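Local coordinates for protein peptidase, M20/M25/M40 family (Staphylococcus aureus, PDB 4EWT) that probably hydrolyses amide bonds, in the manner of aminoacylases of the M20 metallopeptidase family, at a site that holds two manganese ions, at residues 74-79 against 131-136; 38-43 against 111-116; 214-219 against 235-240. All blocks are in the same frame, centred on the assembly; numbering follows the deposited sequence.

Contact 1 (74-79 against 131-136); sequences AIRADF and VVIHQP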
loop_
_atom_site.group_PDB
_atom_site.type_symbol
_atom_site.label_atom_id
_atom_site.label_comp_id
_atom_site.label_asym_id
_atom_site.label_seq_id
_atom_site.Cartn_x
_atom_site.Cartn_y
_atom_site.Cartn_z
ATOM N N ALA A 74 10.709 -42.713 -25.977
ATOM C CA ALA A 74 11.033 -42.790 -24.566
ATOM C C ALA A 74 9.760 -42.690 -23.746
ATOM O O ALA A 74 8.874 -41.883 -24.042
ATOM C CB ALA A 74 12.021 -41.714 -24.173
ATOM N N ILE A 75 9.666 -43.534 -22.726
ATOM C CA ILE A 75 8.554 -43.479 -21.780
ATOM C C ILE A 75 9.121 -43.302 -20.370
ATOM O O ILE A 75 10.088 -43.955 -19.998
ATOM C CB ILE A 75 7.616 -44.710 -21.912
ATOM C CG1 ILE A 75 8.392 -46.019 -21.751
ATOM C CG2 ILE A 75 6.915 -44.683 -23.283
ATOM C CD1 ILE A 75 7.521 -47.257 -21.797
ATOM N N ARG A 76 8.537 -42.390 -19.605
ATOM C CA ARG A 76 9.184 -41.904 -18.392
ATOM C C ARG A 76 8.368 -42.178 -17.124
ATOM O O ARG A 76 7.161 -41.946 -17.092
ATOM C CB ARG A 76 9.492 -40.410 -18.555
ATOM C CG ARG A 76 10.191 -39.754 -17.389
ATOM C CD ARG A 76 9.203 -39.240 -16.353
ATOM N NE ARG A 76 9.814 -38.162 -15.593
ATOM C CZ ARG A 76 9.150 -37.249 -14.890
ATOM N NH1 ARG A 76 7.817 -37.270 -14.808
ATOM N NH2 ARG A 76 9.840 -36.308 -14.274
ATOM N N ALA A 77 9.048 -42.694 -16.099
ATOM C CA ALA A 77 8.480 -42.841 -14.753
ATOM C C ALA A 77 9.486 -42.361 -13.718
ATOM O O ALA A 77 10.643 -42.768 -13.742
ATOM C CB ALA A 77 8.103 -44.301 -14.473
ATOM N N ASP A 78 9.042 -41.501 -12.806
ATOM C CA ASP A 78 9.896 -41.025 -11.708
ATOM C C ASP A 78 9.710 -41.872 -10.448
ATOM O O ASP A 78 8.684 -42.555 -10.301
ATOM C CB ASP A 78 9.702 -39.520 -11.429
ATOM C CG ASP A 78 8.243 -39.073 -11.512
ATOM O OD1 ASP A 78 7.325 -39.914 -11.667
ATOM O OD2 ASP A 78 8.010 -37.856 -11.414
ATOM N N PHE A 79 10.711 -41.863 -9.567
ATOM C CA PHE A 79 10.676 -42.750 -8.397
ATOM C C PHE A 79 11.101 -42.181 -7.038
ATOM O O PHE A 79 11.171 -42.932 -6.055
ATOM C CB PHE A 79 11.391 -44.079 -8.676
ATOM C CG PHE A 79 12.869 -43.958 -8.955
ATOM C CD1 PHE A 79 13.796 -43.957 -7.912
ATOM C CD2 PHE A 79 13.341 -43.921 -10.266
ATOM C CE1 PHE A 79 15.167 -43.890 -8.171
ATOM C CE2 PHE A 79 14.713 -43.859 -10.537
ATOM C CZ PHE A 79 15.628 -43.842 -9.487
ATOM N N VAL A 131 12.770 -46.626 -25.060
ATOM C CA VAL A 131 13.675 -46.222 -24.001
ATOM C C VAL A 131 12.823 -45.939 -22.765
ATOM O O VAL A 131 12.116 -44.943 -22.705
ATOM C CB VAL A 131 14.516 -44.968 -24.395
ATOM C CG1 VAL A 131 15.339 -44.469 -23.220
ATOM C CG2 VAL A 131 15.433 -45.294 -25.570
ATOM N N VAL A 132 12.888 -46.828 -21.787
ATOM C CA VAL A 132 12.211 -46.606 -20.530
ATOM C C VAL A 132 13.137 -45.797 -19.633
ATOM O O VAL A 132 14.292 -46.179 -19.424
ATOM C CB VAL A 132 11.830 -47.930 -19.859
ATOM C CG1 VAL A 132 11.116 -47.670 -18.550
ATOM C CG2 VAL A 132 10.963 -48.749 -20.799
ATOM N N ILE A 133 12.626 -44.673 -19.131
ATOM C CA ILE A 133 13.376 -43.786 -18.258
ATOM C C ILE A 133 12.830 -43.886 -16.836
ATOM O O ILE A 133 11.705 -43.465 -16.566
ATOM C CB ILE A 133 13.298 -42.309 -18.754
ATOM C CG1 ILE A 133 13.923 -42.169 -20.146
ATOM C CG2 ILE A 133 13.979 -41.350 -17.768
ATOM C CD1 ILE A 133 13.649 -40.822 -20.818
ATOM N N HIS A 134 13.624 -44.458 -15.935
ATOM C CA HIS A 134 13.301 -44.452 -14.516
ATOM C C HIS A 134 14.089 -43.320 -13.860
ATOM O O HIS A 134 15.312 -43.405 -13.716
ATOM C CB HIS A 134 13.622 -45.812 -13.873
ATOM C CG HIS A 134 12.655 -46.897 -14.235
ATOM N ND1 HIS A 134 12.973 -47.918 -15.105
ATOM C CD2 HIS A 134 11.381 -47.127 -13.836
ATOM C CE1 HIS A 134 11.938 -48.733 -15.221
ATOM N NE2 HIS A 134 10.956 -48.271 -14.468
ATOM N N GLN A 135 13.379 -42.255 -13.484
ATOM C CA GLN A 135 14.000 -40.996 -13.071
ATOM C C GLN A 135 13.932 -40.745 -11.566
ATOM O O GLN A 135 12.858 -40.819 -10.973
ATOM C CB GLN A 135 13.351 -39.823 -13.820
ATOM C CG GLN A 135 14.070 -38.484 -13.666
ATOM C CD GLN A 135 13.149 -37.307 -13.893
ATOM O OE1 GLN A 135 12.641 -37.095 -14.997
ATOM N NE2 GLN A 135 12.919 -36.531 -12.841
ATOM N N PRO A 136 15.085 -40.449 -10.943
ATOM C CA PRO A 136 15.112 -39.994 -9.559
ATOM C C PRO A 136 14.933 -38.477 -9.478
ATOM O O PRO A 136 14.859 -37.802 -10.512
ATOM C CB PRO A 136 16.531 -40.351 -9.118
ATOM C CG PRO A 136 17.343 -40.169 -10.336
ATOM C CD PRO A 136 16.450 -40.633 -11.471
#
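Q135 OE1 is gripped by two nitrogens of one guanidinium: R76 NE lies 3.1 Å from Q135 OE1 and R76 NH2 3.0 Å from the same atom. The oxygen sits in the guanidinium plane, while both donors reach it from one face of the amide, whose plane is turned 61° from that of the arginine. Y338 OH is a further partner of OE1, and R76 NH2 also makes salt bridges to D334 and E333, so these buried polar ends have several partners. D78 CG lies over one face of the guanidinium; D78 OD2 interacts with it through charge alone, while D78 OD1 bonds to H108.

Beneath this network the backbones pair in parallel, with I133 at the centre: its N donates to I75 O at 2.8 Å and its O accepts from A77 N, also at 2.8 Å. On the face that also carries A77 and H134, I75 CG1 meets V132 CG2 at 3.9 Å. At the strand ends the F79 ring lies beside P136, pointing the same way, with F79 CZ 3.6 Å from P136 CB. F79 CG stands between its own N and carbonyl carbon (chi1 64°). At the ring edge, F79 CE2 lies by H134 O.

Two neighbouring parallel strands joined through helix 105-120 form a beta-alpha-beta crossover, here in the metal-binding domain of an M20 enzyme, with D78 close to a manganese ion.

Contact 2 (38-43 against 111-116); sequences KYIAEF and YMLVLA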
loop_
_atom_site.group_PDB
_atom_site.type_symbol
_atom_site.label_atom_id
_atom_site.label_comp_id
_atom_site.label_asym_id
_atom_site.label_seq_id
_atom_site.Cartn_x
_atom_site.Cartn_y
_atom_site.Cartn_z
ATOM N N LYS A 38 18.315 -49.422 -6.854
ATOM C CA LYS A 38 18.803 -50.804 -6.855
ATOM C C LYS A 38 17.687 -51.813 -7.108
ATOM O O LYS A 38 17.896 -52.794 -7.823
ATOM C CB LYS A 38 19.539 -51.133 -5.556
ATOM C CG LYS A 38 21.040 -50.857 -5.613
ATOM C CD LYS A 38 21.733 -51.068 -4.256
ATOM C CE LYS A 38 21.698 -52.522 -3.810
ATOM N NZ LYS A 38 22.694 -52.813 -2.732
ATOM N N TYR A 39 16.512 -51.568 -6.527
ATOM C CA TYR A 39 15.339 -52.419 -6.734
ATOM C C TYR A 39 14.862 -52.446 -8.198
ATOM O O TYR A 39 14.445 -53.487 -8.703
ATOM C CB TYR A 39 14.201 -51.972 -5.818
ATOM C CG TYR A 39 12.911 -52.741 -6.011
ATOM C CD1 TYR A 39 12.656 -53.904 -5.287
ATOM C CD2 TYR A 39 11.943 -52.303 -6.913
ATOM C CE1 TYR A 39 11.469 -54.608 -5.453
ATOM C CE2 TYR A 39 10.758 -53.001 -7.088
ATOM C CZ TYR A 39 10.528 -54.148 -6.355
ATOM O OH TYR A 39 9.354 -54.836 -6.526
ATOM N N ILE A 40 14.921 -51.291 -8.857
ATOM C CA ILE A 40 14.511 -51.152 -10.251
ATOM C C ILE A 40 15.476 -51.894 -11.181
ATOM O O ILE A 40 15.036 -52.630 -12.068
ATOM C CB ILE A 40 14.372 -49.648 -10.657
ATOM C CG1 ILE A 40 13.175 -49.009 -9.944
ATOM C CG2 ILE A 40 14.238 -49.491 -12.175
ATOM C CD1 ILE A 40 13.221 -47.481 -9.885
ATOM N N ALA A 41 16.780 -51.711 -10.975
ATOM C CA ALA A 41 17.804 -52.442 -11.741
ATOM C C ALA A 41 17.727 -53.951 -11.485
ATOM O O ALA A 41 17.967 -54.764 -12.391
ATOM C CB ALA A 41 19.199 -51.918 -11.416
ATOM N N GLU A 42 17.382 -54.346 -10.281
ATOM C CA GLU A 42 17.218 -55.739 -9.994
ATOM C C GLU A 42 15.983 -56.300 -10.633
ATOM O O GLU A 42 16.007 -57.436 -11.021
ATOM C CB GLU A 42 17.198 -56.027 -8.507
ATOM C CG GLU A 42 16.111 -55.345 -7.836
ATOM C CD GLU A 42 15.058 -56.224 -7.233
ATOM O OE1 GLU A 42 13.964 -56.325 -7.828
ATOM O OE2 GLU A 42 15.297 -56.749 -6.122
ATOM N N PHE A 43 14.912 -55.522 -10.742
ATOM C CA PHE A 43 13.705 -56.021 -11.417
ATOM C C PHE A 43 13.991 -56.551 -12.826
ATOM O O PHE A 43 13.442 -57.582 -13.234
ATOM C CB PHE A 43 12.606 -54.948 -11.456
ATOM C CG PHE A 43 11.392 -55.341 -12.273
ATOM C CD1 PHE A 43 10.324 -56.008 -11.681
ATOM C CD2 PHE A 43 11.326 -55.045 -13.637
ATOM C CE1 PHE A 43 9.206 -56.372 -12.430
ATOM C CE2 PHE A 43 10.218 -55.413 -14.398
ATOM C CZ PHE A 43 9.152 -56.073 -13.794
ATOM N N TYR A 111 3.736 -49.549 -12.546
ATOM C CA TYR A 111 3.104 -49.868 -13.823
ATOM C C TYR A 111 4.150 -49.924 -14.942
ATOM O O TYR A 111 4.050 -50.763 -15.831
ATOM C CB TYR A 111 1.965 -48.895 -14.167
ATOM C CG TYR A 111 2.391 -47.724 -15.029
ATOM C CD1 TYR A 111 2.544 -47.864 -16.414
ATOM C CD2 TYR A 111 2.646 -46.481 -14.465
ATOM C CE1 TYR A 111 2.957 -46.793 -17.208
ATOM C CE2 TYR A 111 3.048 -45.400 -15.255
ATOM C CZ TYR A 111 3.198 -45.568 -16.625
ATOM O OH TYR A 111 3.601 -44.505 -17.408
ATOM N N MET A 112 5.138 -49.026 -14.883
ATOM C CA MET A 112 6.196 -48.962 -15.886
ATOM C C MET A 112 7.079 -50.212 -15.880
ATOM O O MET A 112 7.467 -50.707 -16.939
ATOM C CB MET A 112 7.057 -47.710 -15.691
ATOM C CG MET A 112 8.096 -47.518 -16.795
ATOM S SD MET A 112 7.348 -47.245 -18.429
ATOM C CE MET A 112 6.883 -45.504 -18.251
ATOM N N LEU A 113 7.405 -50.718 -14.691
ATOM C CA LEU A 113 8.207 -51.941 -14.606
ATOM C C LEU A 113 7.484 -53.111 -15.271
ATOM O O LEU A 113 8.087 -53.856 -16.049
ATOM C CB LEU A 113 8.572 -52.287 -13.152
ATOM C CG LEU A 113 9.566 -51.408 -12.384
ATOM C CD1 LEU A 113 9.568 -51.838 -10.934
ATOM C CD2 LEU A 113 10.988 -51.456 -12.957
ATOM N N VAL A 114 6.194 -53.249 -14.989
ATOM C CA VAL A 114 5.396 -54.343 -15.545
ATOM C C VAL A 114 5.097 -54.142 -17.041
ATOM O O VAL A 114 5.058 -55.106 -17.809
ATOM C CB VAL A 114 4.100 -54.580 -14.714
ATOM C CG1 VAL A 114 3.241 -55.681 -15.329
ATOM C CG2 VAL A 114 4.453 -54.930 -13.275
ATOM N N LEU A 115 4.908 -52.896 -17.459
ATOM C CA LEU A 115 4.740 -52.610 -18.875
ATOM C C LEU A 115 6.021 -52.905 -19.654
ATOM O O LEU A 115 5.965 -53.438 -20.759
ATOM C CB LEU A 115 4.314 -51.164 -19.094
ATOM C CG LEU A 115 4.284 -50.675 -20.553
ATOM C CD1 LEU A 115 3.283 -51.452 -21.391
ATOM C CD2 LEU A 115 3.970 -49.189 -20.594
ATOM N N ALA A 116 7.166 -52.541 -19.079
ATOM C CA ALA A 116 8.451 -52.728 -19.747
ATOM C C ALA A 116 8.756 -54.212 -19.958
ATOM O O ALA A 116 9.165 -54.617 -21.050
ATOM C CB ALA A 116 9.562 -52.051 -18.967
#
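L113 is the bump and F43, I40 and Y39 together form the hollow that receives it. The leucine projects from helix 105-120 toward helix 34-43, and F43 projects back, so the two side chains slide past each other in opposite directions instead of meeting head-on. The result is a CH-pi contact: L113 CB stands 3.8 Å from the centroid of the F43 ring and only 14° off the ring normal, over the face. F43 CG is anti to its backbone N (chi1 173°). The far edge of the ring reaches the opposite backbone, F43 CE2 lying 3.1 Å from L113 O.

The forked end of the leucine fills the rest of the hollow. L113 CD2 reaches F43 CD2 at 3.7 Å and I40 CG2 at 3.9 Å, the isoleucine crossing the leucine at about a right angle. The other branch, L113 CD1, meets Y39 CE2 more loosely, at 4.2 Å. The axes of segments 38-43 and 111-116 lie 11.2 Å apart and 17° from parallel, and the four side chains span that distance.

Both helices pack against the central sheet: I40 and L113 touch H134 of strand 129-135, and M112 reaches V132. Helix 13-25 adds I19, which touches Y39 and F43, and Y22, which stacks on the Y39 ring, while K47 makes a cation-pi contact with F43.

Contact 3 (214-219 against 235-240); sequences YFVTAL and VTIGSF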
loop_
_atom_site.group_PDB
_atom_site.type_symbol
_atom_site.label_atom_id
_atom_site.label_comp_id
_atom_site.label_asym_id
_atom_site.label_seq_id
_atom_site.Cartn_x
_atom_site.Cartn_y
_atom_site.Cartn_z
ATOM N N TYR A 214 6.072 -1.958 1.996
ATOM C CA TYR A 214 5.620 -1.254 0.803
ATOM C C TYR A 214 5.932 -2.086 -0.428
ATOM O O TYR A 214 5.087 -2.199 -1.308
ATOM C CB TYR A 214 6.181 0.182 0.689
ATOM C CG TYR A 214 5.344 1.210 1.447
ATOM C CD1 TYR A 214 4.226 1.839 0.856
ATOM C CD2 TYR A 214 5.654 1.544 2.772
ATOM C CE1 TYR A 214 3.436 2.798 1.599
ATOM C CE2 TYR A 214 4.891 2.490 3.506
ATOM C CZ TYR A 214 3.794 3.109 2.930
ATOM O OH TYR A 214 3.072 4.029 3.691
ATOM N N PHE A 215 7.114 -2.693 -0.483
ATOM C CA PHE A 215 7.407 -3.660 -1.542
ATOM C C PHE A 215 6.384 -4.797 -1.701
ATOM O O PHE A 215 6.038 -5.127 -2.829
ATOM C CB PHE A 215 8.801 -4.277 -1.376
ATOM C CG PHE A 215 9.144 -5.282 -2.448
ATOM C CD1 PHE A 215 9.584 -4.859 -3.706
ATOM C CD2 PHE A 215 9.038 -6.637 -2.204
ATOM C CE1 PHE A 215 9.904 -5.775 -4.708
ATOM C CE2 PHE A 215 9.370 -7.568 -3.205
ATOM C CZ PHE A 215 9.802 -7.124 -4.461
ATOM N N VAL A 216 5.929 -5.399 -0.593
ATOM C CA VAL A 216 4.957 -6.497 -0.675
ATOM C C VAL A 216 3.640 -5.999 -1.280
ATOM O O VAL A 216 3.100 -6.668 -2.151
ATOM C CB VAL A 216 4.748 -7.244 0.689
ATOM C CG1 VAL A 216 3.618 -8.253 0.610
ATOM C CG2 VAL A 216 6.060 -7.965 1.133
ATOM N N THR A 217 3.158 -4.820 -0.851
ATOM C CA THR A 217 1.950 -4.228 -1.400
ATOM C C THR A 217 2.075 -3.888 -2.890
ATOM O O THR A 217 1.161 -4.176 -3.666
ATOM C CB THR A 217 1.516 -2.936 -0.634
ATOM O OG1 THR A 217 2.524 -1.924 -0.816
ATOM C CG2 THR A 217 1.314 -3.221 0.852
ATOM N N ALA A 218 3.194 -3.277 -3.286
ATOM C CA ALA A 218 3.442 -2.955 -4.696
ATOM C C ALA A 218 3.583 -4.212 -5.578
ATOM O O ALA A 218 3.223 -4.210 -6.760
ATOM C CB ALA A 218 4.684 -2.056 -4.824
ATOM N N LEU A 219 4.141 -5.276 -5.011
ATOM C CA LEU A 219 4.338 -6.520 -5.742
ATOM C C LEU A 219 3.028 -7.135 -6.281
ATOM O O LEU A 219 3.050 -7.862 -7.275
ATOM C CB LEU A 219 5.026 -7.534 -4.847
ATOM C CG LEU A 219 5.599 -8.799 -5.495
ATOM C CD1 LEU A 219 6.738 -8.450 -6.450
ATOM C CD2 LEU A 219 6.082 -9.686 -4.394
ATOM N N VAL A 235 2.790 -14.951 -7.767
ATOM C CA VAL A 235 3.925 -14.385 -7.057
ATOM C C VAL A 235 3.582 -14.437 -5.591
ATOM O O VAL A 235 2.663 -13.726 -5.118
ATOM C CB VAL A 235 4.254 -12.933 -7.531
ATOM C CG1 VAL A 235 5.441 -12.388 -6.774
ATOM C CG2 VAL A 235 4.556 -12.915 -9.041
ATOM N N THR A 236 4.272 -15.331 -4.884
ATOM C CA THR A 236 4.079 -15.516 -3.439
ATOM C C THR A 236 5.331 -15.105 -2.654
ATOM O O THR A 236 6.449 -15.525 -3.001
ATOM C CB THR A 236 3.717 -16.977 -3.103
ATOM O OG1 THR A 236 2.360 -17.221 -3.475
ATOM C CG2 THR A 236 3.842 -17.247 -1.594
ATOM N N ILE A 237 5.154 -14.274 -1.621
ATOM C CA ILE A 237 6.217 -14.033 -0.651
ATOM C C ILE A 237 5.934 -14.954 0.513
ATOM O O ILE A 237 5.051 -14.677 1.316
ATOM C CB ILE A 237 6.289 -12.579 -0.123
ATOM C CG1 ILE A 237 6.548 -11.581 -1.250
ATOM C CG2 ILE A 237 7.396 -12.452 0.939
ATOM C CD1 ILE A 237 7.849 -11.849 -2.042
ATOM N N GLY A 238 6.680 -16.056 0.592
ATOM C CA GLY A 238 6.512 -17.018 1.655
ATOM C C GLY A 238 7.330 -16.733 2.901
ATOM O O GLY A 238 7.056 -17.290 3.966
ATOM N N SER A 239 8.327 -15.858 2.785
ATOM C CA SER A 239 9.189 -15.556 3.930
ATOM C C SER A 239 9.504 -14.061 3.967
ATOM O O SER A 239 10.090 -13.518 3.030
ATOM C CB SER A 239 10.463 -16.390 3.865
ATOM O OG SER A 239 11.180 -16.313 5.068
ATOM N N PHE A 240 9.040 -13.389 5.022
ATOM C CA PHE A 240 9.393 -11.994 5.257
ATOM C C PHE A 240 10.135 -12.042 6.594
ATOM O O PHE A 240 9.514 -12.040 7.663
ATOM C CB PHE A 240 8.111 -11.145 5.316
ATOM C CG PHE A 240 8.339 -9.627 5.388
ATOM C CD1 PHE A 240 7.776 -8.793 4.446
ATOM C CD2 PHE A 240 9.049 -9.048 6.429
ATOM C CE1 PHE A 240 7.950 -7.397 4.510
ATOM C CE2 PHE A 240 9.244 -7.653 6.500
ATOM C CZ PHE A 240 8.689 -6.834 5.544
#
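L219 and V216 point from one side of helix 208-226 at V235, I237 and F240 of strand 233-242; segment 235-240 runs roughly antiparallel to helix segment 214-219, at 155°. The leucine holds CG anti to its backbone N (chi1 -167°). Its CD2 is the branch that does most of the touching: L219 CD2 meets V235 CG1 at 3.7 Å and I237 CD1, again at 3.7 Å. I237 answers with a folded chain: CG1 stands beside its own N, and a chi2 of -58° bends CD1 round to the leucine. V216 meets F240 through CG2. This methyl, beside the backbone N, abuts the rim of the F240 phenyl in the ring plane, V216 CG2 lying 3.8 Å from F240 CD1.

Just before F240 the strand has a classic beta bulge, in which G238 and S239 both face E256. The F240 ring also stacks on F240 of the second subunit, where the antiparallel sheet continues across the interface. Helix 264-285 adds I274 and I270 beside L219 and V235.

All the pairs between helix and strand are hydrocarbon, without a hydrogen bond between the segments, and the contact therefore rests on van der Waals fit and the burial of apolar surface.

In the fold
Contacts 1 and 2 form one continuous core, their centres about 10 Å apart: I75 CD1 lies 3.4 Å from M112 SD, and V132 CG1 3.5 Å from M112 CG. Helix 105-120 links the two strands of contact 1 and supplies one side of contact 2. The manganese site lies at the far end of this core, with the D78 side chain about 4 Å from a metal ion and that of I40 about 14 Å away. Contact 3 joins a helix to a separate, antiparallel sheet on the other side of the chain's centre, with its centre about 37 Å from that of contact 1 and about 45 Å from that of contact 2. It borders other subunits instead, consistent with the dimerisation domain of M20 enzymes.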